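Local coordinates for filamentation induced by cAMP protein Fic (Desulfovibrio alaskensis, PDB 4RGL) that is a Fic/DOC-family protein, mostly helical, with a C-terminal domain probably of the helix-turn-helix type, at residues Val150-Leu161 with Ile174-Pro184. Residues are numbered along the deposited sequence; the frame is centred on the assembly and turned at random.
Sequences VPKLMADLLDWL and IFHYEFEFIHP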
ATOM      1  N   VAL A 150       1.006 -29.646   9.147  1.00 71.36           N
ATOM      2  CA  VAL A 150       1.429 -28.295   8.754  1.00 69.38           C
ATOM      3  C   VAL A 150       2.970 -28.240   8.435  1.00 74.43           C
ATOM      4  O   VAL A 150       3.345 -27.746   7.374  1.00 74.01           O
ATOM      5  CB  VAL A 150       1.050 -27.246   9.836  1.00 71.19           C
ATOM      6  CG1 VAL A 150       1.622 -25.872   9.496  1.00 70.05           C
ATOM      7  CG2 VAL A 150      -0.461 -27.174  10.020  1.00 69.53           C
ATOM      8  N   PRO A 151       3.870 -28.714   9.350  1.00 72.37           N
ATOM      9  CA  PRO A 151       5.317 -28.578   9.084  1.00 73.76           C
ATOM     10  C   PRO A 151       5.718 -29.068   7.679  1.00 78.02           C
ATOM     11  O   PRO A 151       6.423 -28.353   6.965  1.00 77.11           O
ATOM     12  CB  PRO A 151       5.950 -29.444  10.171  1.00 77.23           C
ATOM     13  CG  PRO A 151       4.997 -29.381  11.295  1.00 80.33           C
ATOM     14  CD  PRO A 151       3.620 -29.297  10.687  1.00 74.04           C
ATOM     15  N   LYS A 152       5.259 -30.288   7.283  1.00 75.42           N
ATOM     16  CA  LYS A 152       5.573 -30.879   5.967  1.00 76.07           C
ATOM     17  C   LYS A 152       4.905 -30.072   4.834  1.00 78.12           C
ATOM     18  O   LYS A 152       5.557 -29.764   3.832  1.00 78.62           O
ATOM     19  CB  LYS A 152       5.120 -32.360   5.917  1.00 79.41           C
ATOM     20  CG  LYS A 152       5.374 -33.058   4.565  1.00 92.10           C
ATOM     21  CD  LYS A 152       6.866 -33.339   4.322  1.00104.02           C
ATOM     22  CE  LYS A 152       7.118 -33.960   2.965  1.00114.00           C
ATOM     23  NZ  LYS A 152       6.414 -35.260   2.808  1.00124.27           N
ATOM     24  N   LEU A 153       3.605 -29.729   5.000  1.00 72.02           N
ATOM     25  CA  LEU A 153       2.860 -28.943   4.003  1.00 70.01           C
ATOM     26  C   LEU A 153       3.564 -27.613   3.716  1.00 72.01           C
ATOM     27  O   LEU A 153       3.705 -27.221   2.551  1.00 71.58           O
ATOM     28  CB  LEU A 153       1.418 -28.680   4.497  1.00 68.24           C
ATOM     29  CG  LEU A 153       0.475 -29.877   4.496  1.00 72.51           C
ATOM     30  CD1 LEU A 153      -0.743 -29.604   5.339  1.00 70.90           C
ATOM     31  CD2 LEU A 153       0.072 -30.253   3.090  1.00 74.82           C
HETATM   32  N   MSE A 154       4.033 -26.937   4.778  1.00 66.71           N
HETATM   33  CA  MSE A 154       4.709 -25.654   4.664  1.00 65.39           C
HETATM   34  C   MSE A 154       6.114 -25.822   4.114  1.00 72.31           C
HETATM   35  O   MSE A 154       6.544 -25.016   3.289  1.00 72.27           O
HETATM   36  CB  MSE A 154       4.745 -24.942   6.019  1.00 66.02           C
HETATM   37  CG  MSE A 154       3.439 -24.263   6.348  1.00 69.80           C
HETATM   38 SE   MSE A 154       3.046 -22.903   5.035  0.75 75.05          SE
HETATM   39  CE  MSE A 154       1.325 -23.040   4.995  1.00 70.42           C
ATOM     40  N   ALA A 155       6.816 -26.900   4.520  1.00 70.63           N
ATOM     41  CA  ALA A 155       8.148 -27.194   4.004  1.00 72.39           C
ATOM     42  C   ALA A 155       8.101 -27.414   2.505  1.00 77.78           C
ATOM     43  O   ALA A 155       8.896 -26.819   1.767  1.00 78.16           O
ATOM     44  CB  ALA A 155       8.718 -28.421   4.696  1.00 74.91           C
ATOM     45  N   ASP A 156       7.112 -28.217   2.033  1.00 74.33           N
ATOM     46  CA  ASP A 156       6.932 -28.500   0.610  1.00 74.89           C
ATOM     47  C   ASP A 156       6.586 -27.231  -0.154  1.00 78.41           C
ATOM     48  O   ASP A 156       7.195 -26.950  -1.188  1.00 80.06           O
ATOM     49  CB  ASP A 156       5.827 -29.557   0.402  1.00 76.37           C
ATOM     50  CG  ASP A 156       6.178 -30.942   0.917  1.00 85.69           C
ATOM     51  OD1 ASP A 156       7.395 -31.239   1.054  1.00 87.34           O
ATOM     52  OD2 ASP A 156       5.250 -31.761   1.092  1.00 90.14           O
ATOM     53  N   LEU A 157       5.629 -26.440   0.373  1.00 72.11           N
ATOM     54  CA  LEU A 157       5.184 -25.207  -0.269  1.00 70.02           C
ATOM     55  C   LEU A 157       6.350 -24.209  -0.435  1.00 74.55           C
ATOM     56  O   LEU A 157       6.498 -23.615  -1.503  1.00 74.44           O
ATOM     57  CB  LEU A 157       4.039 -24.564   0.545  1.00 67.49           C
ATOM     58  CG  LEU A 157       3.430 -23.289  -0.045  1.00 69.71           C
ATOM     59  CD1 LEU A 157       2.920 -23.524  -1.465  1.00 70.00           C
ATOM     60  CD2 LEU A 157       2.327 -22.756   0.838  1.00 68.84           C
ATOM     61  N   LEU A 158       7.178 -24.041   0.616  1.00 71.77           N
ATOM     62  CA  LEU A 158       8.311 -23.107   0.572  1.00 72.59           C
ATOM     63  C   LEU A 158       9.424 -23.642  -0.321  1.00 81.43           C
ATOM     64  O   LEU A 158      10.110 -22.858  -0.980  1.00 82.13           O
ATOM     65  CB  LEU A 158       8.848 -22.832   1.984  1.00 72.25           C
ATOM     66  CG  LEU A 158       7.897 -22.079   2.919  1.00 74.30           C
ATOM     67  CD1 LEU A 158       8.328 -22.215   4.347  1.00 74.53           C
ATOM     68  CD2 LEU A 158       7.771 -20.608   2.519  1.00 74.79           C
ATOM     69  N   ASP A 159       9.596 -24.984  -0.369  1.00 80.72           N
ATOM     70  CA  ASP A 159      10.582 -25.598  -1.260  1.00 83.53           C
ATOM     71  C   ASP A 159      10.158 -25.413  -2.703  1.00 87.68           C
ATOM     72  O   ASP A 159      10.990 -25.089  -3.554  1.00 88.86           O
ATOM     73  CB  ASP A 159      10.766 -27.091  -0.940  1.00 87.39           C
ATOM     74  CG  ASP A 159      11.772 -27.787  -1.845  1.00102.32           C
ATOM     75  OD1 ASP A 159      12.911 -27.276  -1.974  1.00104.46           O
ATOM     76  OD2 ASP A 159      11.434 -28.859  -2.395  1.00110.05           O
ATOM     77  N   TRP A 160       8.844 -25.578  -2.978  1.00 82.89           N
ATOM     78  CA  TRP A 160       8.286 -25.372  -4.308  1.00 82.86           C
ATOM     79  C   TRP A 160       8.517 -23.947  -4.772  1.00 86.21           C
ATOM     80  O   TRP A 160       8.953 -23.733  -5.896  1.00 87.18           O
ATOM     81  CB  TRP A 160       6.781 -25.697  -4.324  1.00 80.32           C
ATOM     82  CG  TRP A 160       6.096 -25.261  -5.585  1.00 81.19           C
ATOM     83  CD1 TRP A 160       6.070 -25.926  -6.775  1.00 85.62           C
ATOM     84  CD2 TRP A 160       5.438 -24.008  -5.811  1.00 79.44           C
ATOM     85  NE1 TRP A 160       5.434 -25.164  -7.729  1.00 84.45           N
ATOM     86  CE2 TRP A 160       5.028 -23.987  -7.161  1.00 83.87           C
ATOM     87  CE3 TRP A 160       5.140 -22.902  -4.995  1.00 78.78           C
ATOM     88  CZ2 TRP A 160       4.328 -22.909  -7.713  1.00 81.91           C
ATOM     89  CZ3 TRP A 160       4.468 -21.827  -5.550  1.00 79.08           C
ATOM     90  CH2 TRP A 160       4.084 -21.830  -6.897  1.00 80.37           C
ATOM     91  N   LEU A 161       8.229 -22.966  -3.897  1.00 81.30           N
ATOM     92  CA  LEU A 161       8.357 -21.545  -4.216  1.00 80.45           C
ATOM     93  C   LEU A 161       9.815 -21.177  -4.574  1.00 87.99           C
ATOM     94  O   LEU A 161      10.041 -20.344  -5.454  1.00 88.20           O
ATOM     95  CB  LEU A 161       7.870 -20.696  -3.023  1.00 78.11           C
ATOM     96  CG  LEU A 161       7.766 -19.184  -3.262  1.00 80.81           C
ATOM     97  CD1 LEU A 161       6.693 -18.864  -4.300  1.00 79.82           C
ATOM     98  CD2 LEU A 161       7.470 -18.453  -1.970  1.00 81.20           C
ATOM     99  N   ILE A 174      -0.424 -18.755  -6.602  1.00 74.06           N
ATOM    100  CA  ILE A 174      -0.414 -20.171  -6.218  1.00 74.45           C
ATOM    101  C   ILE A 174      -0.092 -20.308  -4.718  1.00 77.72           C
ATOM    102  O   ILE A 174      -0.777 -21.053  -4.005  1.00 76.99           O
ATOM    103  CB  ILE A 174       0.590 -20.982  -7.087  1.00 79.08           C
ATOM    104  CG1 ILE A 174       0.281 -20.846  -8.613  1.00 80.47           C
ATOM    105  CG2 ILE A 174       0.627 -22.445  -6.654  1.00 80.01           C
ATOM    106  CD1 ILE A 174      -1.051 -21.521  -9.090  1.00 88.68           C
ATOM    107  N   PHE A 175       0.935 -19.567  -4.234  1.00 73.75           N
ATOM    108  CA  PHE A 175       1.322 -19.604  -2.823  1.00 72.98           C
ATOM    109  C   PHE A 175       0.167 -19.135  -1.933  1.00 75.69           C
ATOM    110  O   PHE A 175      -0.151 -19.796  -0.947  1.00 74.39           O
ATOM    111  CB  PHE A 175       2.569 -18.745  -2.575  1.00 74.77           C
ATOM    112  CG  PHE A 175       3.098 -18.835  -1.159  1.00 75.86           C
ATOM    113  CD1 PHE A 175       2.575 -18.033  -0.150  1.00 77.07           C
ATOM    114  CD2 PHE A 175       4.107 -19.731  -0.832  1.00 78.87           C
ATOM    115  CE1 PHE A 175       3.036 -18.146   1.161  1.00 77.84           C
ATOM    116  CE2 PHE A 175       4.580 -19.829   0.479  1.00 81.50           C
ATOM    117  CZ  PHE A 175       4.043 -19.035   1.465  1.00 78.04           C
ATOM    118  N   HIS A 176      -0.466 -17.994  -2.294  1.00 72.23           N
ATOM    119  CA  HIS A 176      -1.611 -17.437  -1.556  1.00 70.96           C
ATOM    120  C   HIS A 176      -2.707 -18.486  -1.409  1.00 72.97           C
ATOM    121  O   HIS A 176      -3.233 -18.678  -0.320  1.00 72.53           O
ATOM    122  CB  HIS A 176      -2.162 -16.188  -2.298  1.00 71.94           C
ATOM    123  CG  HIS A 176      -3.045 -15.302  -1.459  1.00 74.72           C
ATOM    124  ND1 HIS A 176      -2.919 -13.925  -1.490  1.00 76.16           N
ATOM    125  CD2 HIS A 176      -4.028 -15.629  -0.586  1.00 76.28           C
ATOM    126  CE1 HIS A 176      -3.842 -13.460  -0.666  1.00 75.04           C
ATOM    127  NE2 HIS A 176      -4.521 -14.448  -0.084  1.00 75.40           N
ATOM    128  N   TYR A 177      -3.015 -19.196  -2.503  1.00 69.57           N
ATOM    129  CA  TYR A 177      -4.055 -20.219  -2.540  1.00 69.45           C
ATOM    130  C   TYR A 177      -3.695 -21.402  -1.650  1.00 73.81           C
ATOM    131  O   TYR A 177      -4.538 -21.873  -0.883  1.00 74.96           O
ATOM    132  CB  TYR A 177      -4.279 -20.686  -3.984  1.00 71.91           C
ATOM    133  CG  TYR A 177      -5.195 -21.880  -4.114  1.00 75.25           C
ATOM    134  CD1 TYR A 177      -6.577 -21.734  -4.045  1.00 76.93           C
ATOM    135  CD2 TYR A 177      -4.690 -23.135  -4.441  1.00 77.75           C
ATOM    136  CE1 TYR A 177      -7.431 -22.818  -4.235  1.00 79.00           C
ATOM    137  CE2 TYR A 177      -5.536 -24.219  -4.674  1.00 79.70           C
ATOM    138  CZ  TYR A 177      -6.905 -24.059  -4.561  1.00 89.15           C
ATOM    139  OH  TYR A 177      -7.740 -25.136  -4.752  1.00 94.01           O
ATOM    140  N   GLU A 178      -2.454 -21.881  -1.741  1.00 69.32           N
ATOM    141  CA  GLU A 178      -2.001 -23.005  -0.933  1.00 68.85           C
ATOM    142  C   GLU A 178      -1.914 -22.619   0.546  1.00 70.62           C
ATOM    143  O   GLU A 178      -2.400 -23.359   1.403  1.00 69.88           O
ATOM    144  CB  GLU A 178      -0.647 -23.513  -1.430  1.00 71.48           C
ATOM    145  CG  GLU A 178      -0.721 -24.211  -2.778  1.00 79.24           C
ATOM    146  CD  GLU A 178      -1.606 -25.443  -2.798  1.00 93.11           C
ATOM    147  OE1 GLU A 178      -1.519 -26.254  -1.847  1.00 87.35           O
ATOM    148  OE2 GLU A 178      -2.378 -25.602  -3.768  1.00 87.87           O
ATOM    149  N   PHE A 179      -1.336 -21.425   0.840  1.00 65.72           N
ATOM    150  CA  PHE A 179      -1.177 -20.920   2.209  1.00 63.80           C
ATOM    151  C   PHE A 179      -2.535 -20.789   2.905  1.00 65.45           C
ATOM    152  O   PHE A 179      -2.655 -21.139   4.075  1.00 64.35           O
ATOM    153  CB  PHE A 179      -0.450 -19.557   2.198  1.00 65.12           C
ATOM    154  CG  PHE A 179      -0.092 -19.028   3.564  1.00 66.36           C
ATOM    155  CD1 PHE A 179      -1.004 -18.277   4.302  1.00 68.70           C
ATOM    156  CD2 PHE A 179       1.165 -19.255   4.107  1.00 69.51           C
ATOM    157  CE1 PHE A 179      -0.681 -17.812   5.582  1.00 69.28           C
ATOM    158  CE2 PHE A 179       1.498 -18.764   5.375  1.00 72.40           C
ATOM    159  CZ  PHE A 179       0.570 -18.045   6.104  1.00 69.38           C
ATOM    160  N   GLU A 180      -3.559 -20.283   2.184  1.00 61.88           N
ATOM    161  CA  GLU A 180      -4.898 -20.097   2.752  1.00 61.31           C
ATOM    162  C   GLU A 180      -5.526 -21.459   3.111  1.00 66.22           C
ATOM    163  O   GLU A 180      -6.231 -21.566   4.115  1.00 65.17           O
ATOM    164  CB  GLU A 180      -5.801 -19.323   1.763  1.00 62.36           C
ATOM    165  CG  GLU A 180      -7.052 -18.710   2.401  1.00 71.25           C
ATOM    166  CD  GLU A 180      -8.259 -19.629   2.555  1.00 83.28           C
ATOM    167  OE1 GLU A 180      -8.221 -20.763   2.023  1.00 59.19           O
ATOM    168  OE2 GLU A 180      -9.282 -19.168   3.110  1.00 80.97           O
ATOM    169  N   PHE A 181      -5.256 -22.501   2.292  1.00 63.73           N
ATOM    170  CA  PHE A 181      -5.775 -23.843   2.543  1.00 63.68           C
ATOM    171  C   PHE A 181      -5.151 -24.453   3.806  1.00 67.04           C
ATOM    172  O   PHE A 181      -5.839 -25.161   4.553  1.00 66.78           O
ATOM    173  CB  PHE A 181      -5.521 -24.758   1.332  1.00 66.60           C
ATOM    174  CG  PHE A 181      -5.793 -26.226   1.594  1.00 69.02           C
ATOM    175  CD1 PHE A 181      -7.088 -26.729   1.552  1.00 72.61           C
ATOM    176  CD2 PHE A 181      -4.752 -27.101   1.897  1.00 71.55           C
ATOM    177  CE1 PHE A 181      -7.340 -28.081   1.822  1.00 74.20           C
ATOM    178  CE2 PHE A 181      -5.007 -28.447   2.176  1.00 74.93           C
ATOM    179  CZ  PHE A 181      -6.298 -28.932   2.124  1.00 73.06           C
ATOM    180  N   ILE A 182      -3.850 -24.219   4.023  1.00 63.40           N
ATOM    181  CA  ILE A 182      -3.142 -24.835   5.141  1.00 63.93           C
ATOM    182  C   ILE A 182      -3.457 -24.093   6.469  1.00 67.70           C
ATOM    183  O   ILE A 182      -3.667 -24.755   7.489  1.00 67.98           O
ATOM    184  CB  ILE A 182      -1.612 -24.898   4.875  1.00 67.73           C
ATOM    185  CG1 ILE A 182      -1.313 -25.644   3.538  1.00 69.18           C
ATOM    186  CG2 ILE A 182      -0.872 -25.564   6.065  1.00 68.54           C
ATOM    187  CD1 ILE A 182       0.163 -25.569   3.048  1.00 73.14           C
ATOM    188  N   HIS A 183      -3.527 -22.719   6.444  1.00 63.16           N
ATOM    189  CA  HIS A 183      -3.745 -21.921   7.678  1.00 62.19           C
ATOM    190  C   HIS A 183      -2.723 -22.335   8.745  1.00 67.16           C
ATOM    191  O   HIS A 183      -3.075 -23.024   9.702  1.00 67.46           O
ATOM    192  CB  HIS A 183      -5.193 -22.102   8.205  1.00 62.48           C
ATOM    193  CG  HIS A 183      -6.108 -20.959   7.893  1.00 65.05           C
ATOM    194  ND1 HIS A 183      -6.496 -20.680   6.596  1.00 66.35           N
ATOM    195  CD2 HIS A 183      -6.806 -20.157   8.738  1.00 66.36           C
ATOM    196  CE1 HIS A 183      -7.346 -19.667   6.683  1.00 65.23           C
ATOM    197  NE2 HIS A 183      -7.568 -19.322   7.953  1.00 65.48           N
ATOM    198  N   PRO A 184      -1.412 -22.081   8.501  1.00 63.46           N
ATOM    199  CA  PRO A 184      -0.382 -22.679   9.366  1.00 63.73           C
ATOM    200  C   PRO A 184      -0.336 -22.070  10.767  1.00 66.14           C
ATOM    201  O   PRO A 184       0.190 -22.694  11.676  1.00 65.83           O
ATOM    202  CB  PRO A 184       0.917 -22.394   8.609  1.00 65.98           C
ATOM    203  CG  PRO A 184       0.619 -21.211   7.783  1.00 69.38           C
ATOM    204  CD  PRO A 184      -0.806 -21.363   7.362  1.00 64.42           C
TER
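Leu157 pushes from helix 150-161 into helix 174-182 as a knob into a hole formed by Phe175, Glu178, Phe179 and Ile182. Its CB starts toward the partner helix, and with CG anti to the backbone N (chi1 -178°) the branch point comes to rest against the Phe175 ring, CG lying 3.7 Å from CE2. There the chain forks. CD1 lies along the Glu178 methylenes, 3.6 Å from CB, while CD2 sits over one face of Phe175, displaced toward the rim, in a CH-pi contact 4.1 Å from the centroid, and still touches Glu178 CB. Leucine suits this place because both branches fill the hole.

Ile182 returns the arrangement, fitting as a knob among Val150, Leu153, Met154 and Leu157. Met154, modelled as selenomethionine, runs alongside Ile182, pointing the other way; its unbranched chain bends at chi2 (-62°) and again at chi3, which brings CE to Ile182 and Pro184. Its selenium lies oblique to Phe179, 5.2 Å from the centroid, a Met-aromatic contact. At the other end, CH2 of Trp160 lies 3.5 Å from Ile174 CG2.

No hydrogen bond joins the segments, so apolar packing holds the pair, whose helical axes run antiparallel at 176°. Helix 189-202 adds Ile200 and Trp196 against Phe175 and Met192 against Phe179, while Arg128 hydrogen-bonds to the backbone at Ile182, His183 and Pro184, and strand 133-134 touches His183 through Ile134.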